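Local structure of pyruvate synthase subunit porC (Thermotoga maritima MSB8, 2RAA) at residues T125-N128 and G129-V133; D135-D138 and I139-E143. The protein serves as the gamma chain of heterotetrameric pyruvate synthase, which oxidises pyruvate with coenzyme A to acetyl-CoA and carbon dioxide, reducing ferredoxin. All coordinates share one frame; numbering follows the deposited sequence.

Interaction 1: T125-N128 and G129-V133; sequences TGFN and GKICV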
ATOM      1  N   THR A 125      -2.651 -16.624   6.028  1.00 62.46           N
ATOM      2  CA  THR A 125      -3.807 -15.790   6.359  1.00 62.53           C
ATOM      3  C   THR A 125      -5.145 -16.523   6.377  1.00 62.92           C
ATOM      4  O   THR A 125      -6.016 -16.226   7.207  1.00 62.71           O
ATOM      5  CB  THR A 125      -3.957 -14.642   5.340  1.00 63.28           C
ATOM      6  OG1 THR A 125      -4.153 -15.193   4.030  1.00 62.69           O
ATOM      7  CG2 THR A 125      -2.728 -13.713   5.364  1.00 60.00           C
ATOM      8  N   GLY A 126      -5.315 -17.455   5.446  1.00 63.13           N
ATOM      9  CA  GLY A 126      -6.589 -18.154   5.271  1.00 64.12           C
ATOM     10  C   GLY A 126      -7.539 -17.332   4.405  1.00 64.38           C
ATOM     11  O   GLY A 126      -8.768 -17.515   4.437  1.00 64.94           O
ATOM     12  N   PHE A 127      -6.967 -16.423   3.625  1.00 61.48           N
ATOM     13  CA  PHE A 127      -7.738 -15.595   2.740  1.00 59.91           C
ATOM     14  C   PHE A 127      -7.929 -16.235   1.356  1.00 61.55           C
ATOM     15  O   PHE A 127      -6.979 -16.411   0.572  1.00 60.51           O
ATOM     16  CB  PHE A 127      -7.083 -14.216   2.593  1.00 59.33           C
ATOM     17  CG  PHE A 127      -7.924 -13.252   1.821  1.00 55.11           C
ATOM     18  CD1 PHE A 127      -9.133 -12.813   2.343  1.00 51.89           C
ATOM     19  CD2 PHE A 127      -7.539 -12.816   0.563  1.00 52.65           C
ATOM     20  CE1 PHE A 127      -9.941 -11.949   1.626  1.00 58.48           C
ATOM     21  CE2 PHE A 127      -8.336 -11.949  -0.166  1.00 52.04           C
ATOM     22  CZ  PHE A 127      -9.539 -11.510   0.362  1.00 57.23           C
ATOM     23  N   ASN A 128      -9.170 -16.610   1.078  1.00 63.07           N
ATOM     24  CA  ASN A 128      -9.589 -16.981  -0.269  1.00 63.80           C
ATOM     25  C   ASN A 128     -10.075 -15.636  -0.754  1.00 65.79           C
ATOM     26  O   ASN A 128     -10.678 -14.901   0.024  1.00 69.41           O
ATOM     27  CB  ASN A 128     -10.702 -18.001  -0.215  1.00 62.44           C
ATOM     28  CG  ASN A 128     -10.346 -19.184   0.662  1.00 64.11           C
ATOM     29  OD1 ASN A 128     -10.895 -19.336   1.757  1.00 63.31           O
ATOM     30  ND2 ASN A 128      -9.387 -20.003   0.211  1.00 56.62           N
ATOM     31  N   GLY A 129      -9.800 -15.278  -2.001  1.00 65.19           N
ATOM     32  CA  GLY A 129     -10.055 -13.903  -2.479  1.00 61.12           C
ATOM     33  C   GLY A 129      -8.821 -13.459  -3.222  1.00 58.59           C
ATOM     34  O   GLY A 129      -7.788 -14.099  -3.113  1.00 58.19           O
ATOM     35  N   LYS A 130      -8.911 -12.375  -3.980  1.00 56.59           N
ATOM     36  CA  LYS A 130      -7.776 -11.956  -4.786  1.00 56.10           C
ATOM     37  C   LYS A 130      -6.607 -11.610  -3.873  1.00 54.39           C
ATOM     38  O   LYS A 130      -6.752 -10.850  -2.932  1.00 55.22           O
ATOM     39  CB  LYS A 130      -8.129 -10.774  -5.710  1.00 54.29           C
ATOM     40  CG  LYS A 130      -7.074 -10.539  -6.801  1.00 58.11           C
ATOM     41  CD  LYS A 130      -7.206  -9.173  -7.481  1.00 58.65           C
ATOM     42  CE  LYS A 130      -8.314  -9.147  -8.519  1.00 65.44           C
ATOM     43  NZ  LYS A 130      -8.417  -7.772  -9.115  1.00 72.22           N
ATOM     44  N   ILE A 131      -5.459 -12.211  -4.144  1.00 54.09           N
ATOM     45  CA  ILE A 131      -4.213 -11.921  -3.443  1.00 52.38           C
ATOM     46  C   ILE A 131      -3.230 -11.399  -4.477  1.00 53.42           C
ATOM     47  O   ILE A 131      -2.980 -12.061  -5.465  1.00 52.49           O
ATOM     48  CB  ILE A 131      -3.593 -13.179  -2.788  1.00 53.60           C
ATOM     49  CG1 ILE A 131      -4.481 -13.673  -1.632  1.00 51.59           C
ATOM     50  CG2 ILE A 131      -2.152 -12.883  -2.343  1.00 49.07           C
ATOM     51  CD1 ILE A 131      -4.133 -15.057  -1.072  1.00 47.50           C
ATOM     52  N   CYS A 132      -2.695 -10.203  -4.258  1.00 52.97           N
ATOM     53  CA  CYS A 132      -1.725  -9.606  -5.163  1.00 51.77           C
ATOM     54  C   CYS A 132      -0.393  -9.500  -4.406  1.00 50.51           C
ATOM     55  O   CYS A 132      -0.387  -9.204  -3.211  1.00 50.53           O
ATOM     56  CB  CYS A 132      -2.229  -8.235  -5.597  1.00 49.94           C
ATOM     57  SG  CYS A 132      -3.960  -8.193  -6.153  1.00 59.02           S
ATOM     58  N   VAL A 133       0.721  -9.768  -5.078  1.00 48.59           N
ATOM     59  CA  VAL A 133       2.039  -9.748  -4.435  1.00 46.84           C
ATOM     60  C   VAL A 133       3.035  -9.023  -5.338  1.00 45.74           C
ATOM     61  O   VAL A 133       2.899  -9.020  -6.571  1.00 41.53           O
ATOM     62  CB  VAL A 133       2.591 -11.187  -4.160  1.00 48.71           C
ATOM     63  CG1 VAL A 133       1.650 -11.998  -3.289  1.00 46.00           C
ATOM     64  CG2 VAL A 133       2.906 -11.929  -5.465  1.00 47.25           C
TER
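Phe127 lays its ring against the chain that follows it, Phe127 CE2 lying 3.4 Å from Gly129 C. With CG anti to the backbone N (chi1 -173°), the ring is swung along the path of the next residues: Gly129 N lies above one face, offset toward the rim, while Lys130 O and Ile131 CG1 approach the edge near the ring plane. Phe127 CD2 is 3.9 Å from Ile131 CG1, the two side chains passing one another as they run opposite ways, and Ile131 CD1 comes within 3.6 Å of Phe127 O. Gly129, without a side chain, lets the ring lie this close to the backbone. This is the turn that carries helix 118-125 into strand 130-134 of the central sheet, and it starts with an ST turn, in which Thr125 OG1 accepts from Phe127 N at 3.1 Å. Gly126, with positive phi, is the first residue to leave the helix. An alanine in place of Phe127 would probably open a gap beside Ile131 CG1 and over the Gly129 peptide. Val101, Leu104 and Leu110 also pack on the Phe127 side chain, and Arg122 NE hydrogen-bonds Phe127 O.

Interaction 2: D135-D138 and I139-E143; sequences DATD and IALQE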
ATOM      1  N   ASP A 135       7.458  -7.662  -5.198  1.00 41.61           N
ATOM      2  CA  ASP A 135       8.712  -7.562  -4.369  1.00 41.73           C
ATOM      3  C   ASP A 135       9.103  -6.098  -4.288  1.00 44.50           C
ATOM      4  O   ASP A 135       9.981  -5.606  -5.038  1.00 50.77           O
ATOM      5  CB  ASP A 135       9.799  -8.402  -5.032  1.00 41.35           C
ATOM      6  CG  ASP A 135      11.096  -8.372  -4.286  1.00 45.20           C
ATOM      7  OD1 ASP A 135      11.128  -7.800  -3.162  1.00 40.25           O
ATOM      8  OD2 ASP A 135      12.068  -8.889  -4.864  1.00 48.28           O
ATOM      9  N   ALA A 136       8.421  -5.375  -3.395  1.00 45.47           N
ATOM     10  CA  ALA A 136       8.557  -3.909  -3.361  1.00 43.76           C
ATOM     11  C   ALA A 136       9.894  -3.557  -2.762  1.00 42.55           C
ATOM     12  O   ALA A 136      10.538  -2.613  -3.201  1.00 43.96           O
ATOM     13  CB  ALA A 136       7.459  -3.267  -2.581  1.00 42.58           C
ATOM     14  N   THR A 137      10.322  -4.329  -1.779  1.00 42.08           N
ATOM     15  CA  THR A 137      11.652  -4.042  -1.151  1.00 45.38           C
ATOM     16  C   THR A 137      12.757  -3.945  -2.178  1.00 43.99           C
ATOM     17  O   THR A 137      13.519  -2.977  -2.195  1.00 51.92           O
ATOM     18  CB  THR A 137      11.993  -5.089  -0.115  1.00 43.93           C
ATOM     19  OG1 THR A 137      10.924  -5.088   0.845  1.00 47.45           O
ATOM     20  CG2 THR A 137      13.371  -4.785   0.601  1.00 44.51           C
ATOM     21  N   ASP A 138      12.833  -4.953  -3.037  1.00 43.93           N
ATOM     22  CA  ASP A 138      13.839  -5.001  -4.090  1.00 43.28           C
ATOM     23  C   ASP A 138      13.659  -3.965  -5.167  1.00 41.11           C
ATOM     24  O   ASP A 138      14.650  -3.416  -5.648  1.00 35.22           O
ATOM     25  CB  ASP A 138      13.933  -6.396  -4.704  1.00 47.96           C
ATOM     26  CG  ASP A 138      14.705  -7.400  -3.794  1.00 49.74           C
ATOM     27  OD1 ASP A 138      15.751  -7.041  -3.197  1.00 56.15           O
ATOM     28  OD2 ASP A 138      14.250  -8.564  -3.684  1.00 55.48           O
ATOM     29  N   ILE A 139      12.418  -3.685  -5.581  1.00 43.99           N
ATOM     30  CA  ILE A 139      12.206  -2.547  -6.478  1.00 41.41           C
ATOM     31  C   ILE A 139      12.851  -1.257  -5.894  1.00 45.68           C
ATOM     32  O   ILE A 139      13.596  -0.518  -6.578  1.00 46.73           O
ATOM     33  CB  ILE A 139      10.697  -2.282  -6.786  1.00 44.07           C
ATOM     34  CG1 ILE A 139      10.072  -3.487  -7.523  1.00 35.78           C
ATOM     35  CG2 ILE A 139      10.589  -0.972  -7.585  1.00 40.43           C
ATOM     36  CD1 ILE A 139       8.439  -3.345  -7.970  1.00 37.28           C
ATOM     37  N   ALA A 140      12.608  -1.009  -4.616  1.00 47.02           N
ATOM     38  CA  ALA A 140      13.138   0.180  -3.950  1.00 44.87           C
ATOM     39  C   ALA A 140      14.651   0.133  -3.811  1.00 46.81           C
ATOM     40  O   ALA A 140      15.332   1.162  -3.968  1.00 44.70           O
ATOM     41  CB  ALA A 140      12.487   0.323  -2.569  1.00 45.71           C
ATOM     42  N   LEU A 141      15.216  -1.033  -3.506  1.00 44.98           N
ATOM     43  CA  LEU A 141      16.676  -1.073  -3.392  1.00 43.39           C
ATOM     44  C   LEU A 141      17.298  -0.717  -4.727  1.00 45.88           C
ATOM     45  O   LEU A 141      18.343  -0.081  -4.778  1.00 44.05           O
ATOM     46  CB  LEU A 141      17.191  -2.425  -2.922  1.00 42.05           C
ATOM     47  CG  LEU A 141      17.020  -2.750  -1.441  1.00 38.28           C
ATOM     48  CD1 LEU A 141      17.062  -4.258  -1.327  1.00 32.46           C
ATOM     49  CD2 LEU A 141      18.092  -2.064  -0.553  1.00 38.59           C
ATOM     50  N   GLN A 142      16.635  -1.130  -5.807  1.00 47.14           N
ATOM     51  CA  GLN A 142      17.126  -0.864  -7.147  1.00 49.81           C
ATOM     52  C   GLN A 142      16.972   0.598  -7.543  1.00 48.56           C
ATOM     53  O   GLN A 142      17.877   1.210  -8.126  1.00 47.59           O
ATOM     54  CB  GLN A 142      16.386  -1.744  -8.165  1.00 45.66           C
ATOM     55  CG  GLN A 142      16.699  -3.222  -8.090  1.00 57.09           C
ATOM     56  CD  GLN A 142      16.452  -3.956  -9.403  1.00 62.69           C
ATOM     57  OE1 GLN A 142      15.545  -4.794  -9.499  1.00 83.70           O
ATOM     58  NE2 GLN A 142      17.249  -3.631 -10.426  1.00 81.25           N
ATOM     59  N   GLU A 143      15.814   1.157  -7.231  1.00 46.77           N
ATOM     60  CA  GLU A 143      15.480   2.463  -7.744  1.00 47.08           C
ATOM     61  C   GLU A 143      15.876   3.608  -6.837  1.00 44.69           C
ATOM     62  O   GLU A 143      16.478   4.595  -7.317  1.00 45.15           O
ATOM     63  CB  GLU A 143      13.979   2.532  -8.068  1.00 47.63           C
ATOM     64  CG  GLU A 143      13.538   1.617  -9.205  1.00 48.42           C
ATOM     65  CD  GLU A 143      14.289   1.855 -10.533  1.00 50.30           C
ATOM     66  OE1 GLU A 143      14.826   2.960 -10.805  1.00 47.74           O
ATOM     67  OE2 GLU A 143      14.308   0.903 -11.327  1.00 52.90           O
TER
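Four successive i to i+4 backbone hydrogen bonds tie 135-138 to 139-143 as the two turns of the short helix 136-143, with Asp135 as its N-cap. Ile139 N donates to Asp135 O at 3.2 Å and Ala140 N to Ala136 O at 3.0 Å; Leu141 N to Thr137 O and Gln142 N to Asp138 O continue the ladder. The cap itself is weak: Asp138 N reaches Asp135 OD1 at 3.3 Å, although the N-H points well at the oxygen (163°). Asp135 brings its carboxylate there with CG anti to the backbone N (chi1 180°). Ala136 N and Thr137 OG1, at this same helix start, are hydrogen-bonded to the side chain of Asn113, which fastens the first turn to the end of strand 109-113.

Side chains one turn apart then meet along the helix surface. Thr137 and Leu141 run alongside each other in the same direction, and Asp138 OD1 stands 3.6 Å from the same methyl, Leu141 CD1, that faces Thr137 CG2. On the buried side Ala136 and Ile139 pack against Pro152 of helix 150-161, and Ile139 also touches helix 183-199. Gln142 lays its aliphatic part beside the previous turn, CG 3.2 Å from Asp138 O, while its OE1 accepts from Arg195 NH2.

In the fold
The two contacts come in series along the chain: interaction 1 closes on strand 130-134, and helix 136-143 of interaction 2 begins just beyond that strand. Their centres are about 22 Å apart, and they touch nowhere except through this continuity. Strand 130-134 is the last but one in the order of the seven-stranded mixed sheet. It lies between 109-113, parallel to it, and the short antiparallel strand 201-202 at the sheet's outer end, to which the disulfide Cys132-Cys202 links it. Strand 109-113 neighbours both places. Interaction 1 thus belongs to the entry into strand 130-134 and interaction 2 to its exit, where the chain leaves the sheet for a helix.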